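Long-range contact in phosphatidylserine synthase (Haemophilus influenzae, PDB 3HSI), which is a phosphatidylserine synthase of the phospholipase D superfamily, whose members are built around mixed beta-sheets flanked by helices: residues F250-S255 with L389-G394. Residues are numbered along the deposited sequence; the frame is centred on the assembly and turned at random.
Sequences FGLGAS and LDAENG
Two antiparallel neighbours in a mixed beta-sheet of this phospholipase D-like fold meet here: strand 245-252 runs beside strand 391-398, and the axes of the short segments 250-252 and 391-394 come within 4.7 Å, with directions at 161°. Phe250 faces Asn393 as a non-hydrogen-bonded pair. With CG anti to its backbone N, its ring is swung along the partner strand, so that CD1 lies 3.1 Å from Glu392 O and CE1 meets the methyl of Ala391; Leu226 of helix 216-229 and Phe190 also pack on this ring. Asn393, on the same sheet face, turns its amide elsewhere, to Tyr154, Tyr232 and the backbone N of Lys144.

Gly251 forms the hydrogen-bonded pair with Glu392. Its N donates to Glu392 O at 2.9 Å, from above the carbonyl plane, whereas Glu392 N approaches Gly251 O nearly along the C=O axis (C=O...N angle 172°). Leu252 returns to the face of Phe250 and likewise has CG anti to N; its CD1 reaches Ala391 CB at 3.9 Å and also touches the carbonyl oxygens of Leu389 and Asp390.

At Gly253 the two segments separate, and direct pairing gives way to a bridging water. The backbone angles of Gly253, with phi positive (92°), would press a beta-carbon against Leu252 O. The water accepts from Gly253 N at 2.9 Å and donates to Asp390 O at 2.8 Å.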
ATOM      1  N   PHE C 250      10.433   1.415 -18.266  1.00 18.09           N
ATOM      2  CA  PHE C 250      10.544   1.351 -16.798  1.00 18.55           C
ATOM      3  C   PHE C 250       9.233   1.788 -16.129  1.00 18.42           C
ATOM      4  O   PHE C 250       8.532   2.649 -16.618  1.00 20.29           O
ATOM      5  CB  PHE C 250      11.737   2.190 -16.282  1.00 17.37           C
ATOM      6  CG  PHE C 250      11.815   2.284 -14.765  1.00 18.86           C
ATOM      7  CD1 PHE C 250      12.229   1.189 -14.003  1.00 18.99           C
ATOM      8  CD2 PHE C 250      11.430   3.452 -14.107  1.00 16.31           C
ATOM      9  CE1 PHE C 250      12.285   1.254 -12.629  1.00 20.30           C
ATOM     10  CE2 PHE C 250      11.478   3.534 -12.726  1.00 19.48           C
ATOM     11  CZ  PHE C 250      11.898   2.436 -11.978  1.00 22.10           C
ATOM     12  N   GLY C 251       8.900   1.193 -15.009  1.00 18.57           N
ATOM     13  CA  GLY C 251       7.744   1.661 -14.253  1.00 18.78           C
ATOM     14  C   GLY C 251       7.924   1.397 -12.788  1.00 18.58           C
ATOM     15  O   GLY C 251       8.443   0.339 -12.394  1.00 17.34           O
ATOM     16  N   LEU C 252       7.504   2.366 -11.985  1.00 19.07           N
ATOM     17  CA  LEU C 252       7.381   2.170 -10.556  1.00 20.35           C
ATOM     18  C   LEU C 252       6.249   3.034 -10.037  1.00 20.94           C
ATOM     19  O   LEU C 252       6.293   4.226 -10.209  1.00 21.50           O
ATOM     20  CB  LEU C 252       8.715   2.538  -9.842  1.00 20.13           C
ATOM     21  CG  LEU C 252       8.727   2.687  -8.311  1.00 20.78           C
ATOM     22  CD1 LEU C 252       8.304   1.410  -7.624  1.00 19.82           C
ATOM     23  CD2 LEU C 252      10.109   3.183  -7.765  1.00 17.62           C
ATOM     24  N   GLY C 253       5.268   2.435  -9.358  1.00 22.40           N
ATOM     25  CA  GLY C 253       4.194   3.209  -8.742  1.00 22.45           C
ATOM     26  C   GLY C 253       3.012   3.343  -9.682  1.00 22.76           C
ATOM     27  O   GLY C 253       3.096   3.016 -10.856  1.00 23.06           O
ATOM     28  N   ALA C 254       1.894   3.803  -9.147  1.00 23.20           N
ATOM     29  CA  ALA C 254       0.615   3.807  -9.871  1.00 23.90           C
ATOM     30  C   ALA C 254       0.461   4.953 -10.885  1.00 24.27           C
ATOM     31  O   ALA C 254      -0.165   4.769 -11.885  1.00 26.11           O
ATOM     32  CB  ALA C 254      -0.564   3.800  -8.858  1.00 22.96           C
ATOM     33  N   SER C 255       1.029   6.131 -10.650  1.00 24.81           N
ATOM     34  CA  SER C 255       0.826   7.261 -11.578  1.00 24.85           C
ATOM     35  C   SER C 255       2.005   7.410 -12.512  1.00 25.16           C
ATOM     36  O   SER C 255       3.151   7.222 -12.096  1.00 25.46           O
ATOM     37  CB  SER C 255       0.583   8.609 -10.793  1.00 24.53           C
ATOM     38  N   LEU C 389       3.211  -1.297  -6.360  1.00 23.44           N
ATOM     39  CA  LEU C 389       4.273  -1.363  -5.362  1.00 22.64           C
ATOM     40  C   LEU C 389       5.683  -1.555  -5.941  1.00 22.01           C
ATOM     41  O   LEU C 389       6.615  -0.887  -5.499  1.00 21.41           O
ATOM     42  CB  LEU C 389       3.970  -2.437  -4.318  1.00 22.45           C
ATOM     43  CG  LEU C 389       2.577  -2.358  -3.672  1.00 22.35           C
ATOM     44  CD1 LEU C 389       2.294  -3.585  -2.810  1.00 22.37           C
ATOM     45  CD2 LEU C 389       2.441  -1.069  -2.854  1.00 21.35           C
ATOM     46  N   ASP C 390       5.843  -2.434  -6.926  1.00 21.94           N
ATOM     47  CA  ASP C 390       7.219  -2.884  -7.302  1.00 21.75           C
ATOM     48  C   ASP C 390       7.870  -2.102  -8.444  1.00 21.74           C
ATOM     49  O   ASP C 390       7.184  -1.463  -9.248  1.00 20.99           O
ATOM     50  CB  ASP C 390       7.249  -4.380  -7.616  1.00 22.04           C
ATOM     51  CG  ASP C 390       6.750  -5.256  -6.454  1.00 22.82           C
ATOM     52  OD1 ASP C 390       6.847  -4.862  -5.277  1.00 26.69           O
ATOM     53  OD2 ASP C 390       6.277  -6.376  -6.713  1.00 26.68           O
ATOM     54  N   ALA C 391       9.201  -2.139  -8.510  1.00 21.69           N
ATOM     55  CA  ALA C 391       9.888  -1.469  -9.598  1.00 22.24           C
ATOM     56  C   ALA C 391      10.114  -2.482 -10.705  1.00 22.75           C
ATOM     57  O   ALA C 391      10.657  -3.563 -10.475  1.00 22.52           O
ATOM     58  CB  ALA C 391      11.183  -0.811  -9.123  1.00 22.04           C
ATOM     59  N   GLU C 392       9.645  -2.144 -11.905  1.00 22.58           N
ATOM     60  CA  GLU C 392       9.606  -3.080 -13.022  1.00 21.64           C
ATOM     61  C   GLU C 392      10.262  -2.517 -14.265  1.00 21.49           C
ATOM     62  O   GLU C 392      10.378  -1.284 -14.427  1.00 20.42           O
ATOM     63  CB  GLU C 392       8.148  -3.432 -13.378  1.00 21.76           C
ATOM     64  CG  GLU C 392       7.259  -3.828 -12.188  1.00 24.19           C
ATOM     65  CD  GLU C 392       7.352  -5.314 -11.870  1.00 27.74           C
ATOM     66  OE1 GLU C 392       8.141  -6.031 -12.532  1.00 27.52           O
ATOM     67  OE2 GLU C 392       6.621  -5.777 -10.974  1.00 29.19           O
ATOM     68  N   ASN C 393      10.670  -3.414 -15.168  1.00 20.87           N
ATOM     69  CA  ASN C 393      11.056  -2.951 -16.491  1.00 21.55           C
ATOM     70  C   ASN C 393      10.604  -3.892 -17.622  1.00 22.17           C
ATOM     71  O   ASN C 393       9.986  -4.924 -17.370  1.00 22.59           O
ATOM     72  CB  ASN C 393      12.536  -2.587 -16.558  1.00 19.97           C
ATOM     73  CG  ASN C 393      13.453  -3.808 -16.549  1.00 21.46           C
ATOM     74  OD1 ASN C 393      13.044  -4.915 -16.191  1.00 19.76           O
ATOM     75  ND2 ASN C 393      14.718  -3.593 -16.928  1.00 16.59           N
ATOM     76  N   GLY C 394      10.888  -3.508 -18.859  1.00 22.06           N
ATOM     77  CA  GLY C 394      10.518  -4.307 -19.999  1.00 21.73           C
ATOM     78  C   GLY C 394      11.288  -3.954 -21.256  1.00 21.71           C
ATOM     79  O   GLY C 394      11.754  -2.812 -21.428  1.00 21.18           O
TER
HETATM   80  O   HOH W   1       4.568  -0.387  -9.293  1.00 21.96           O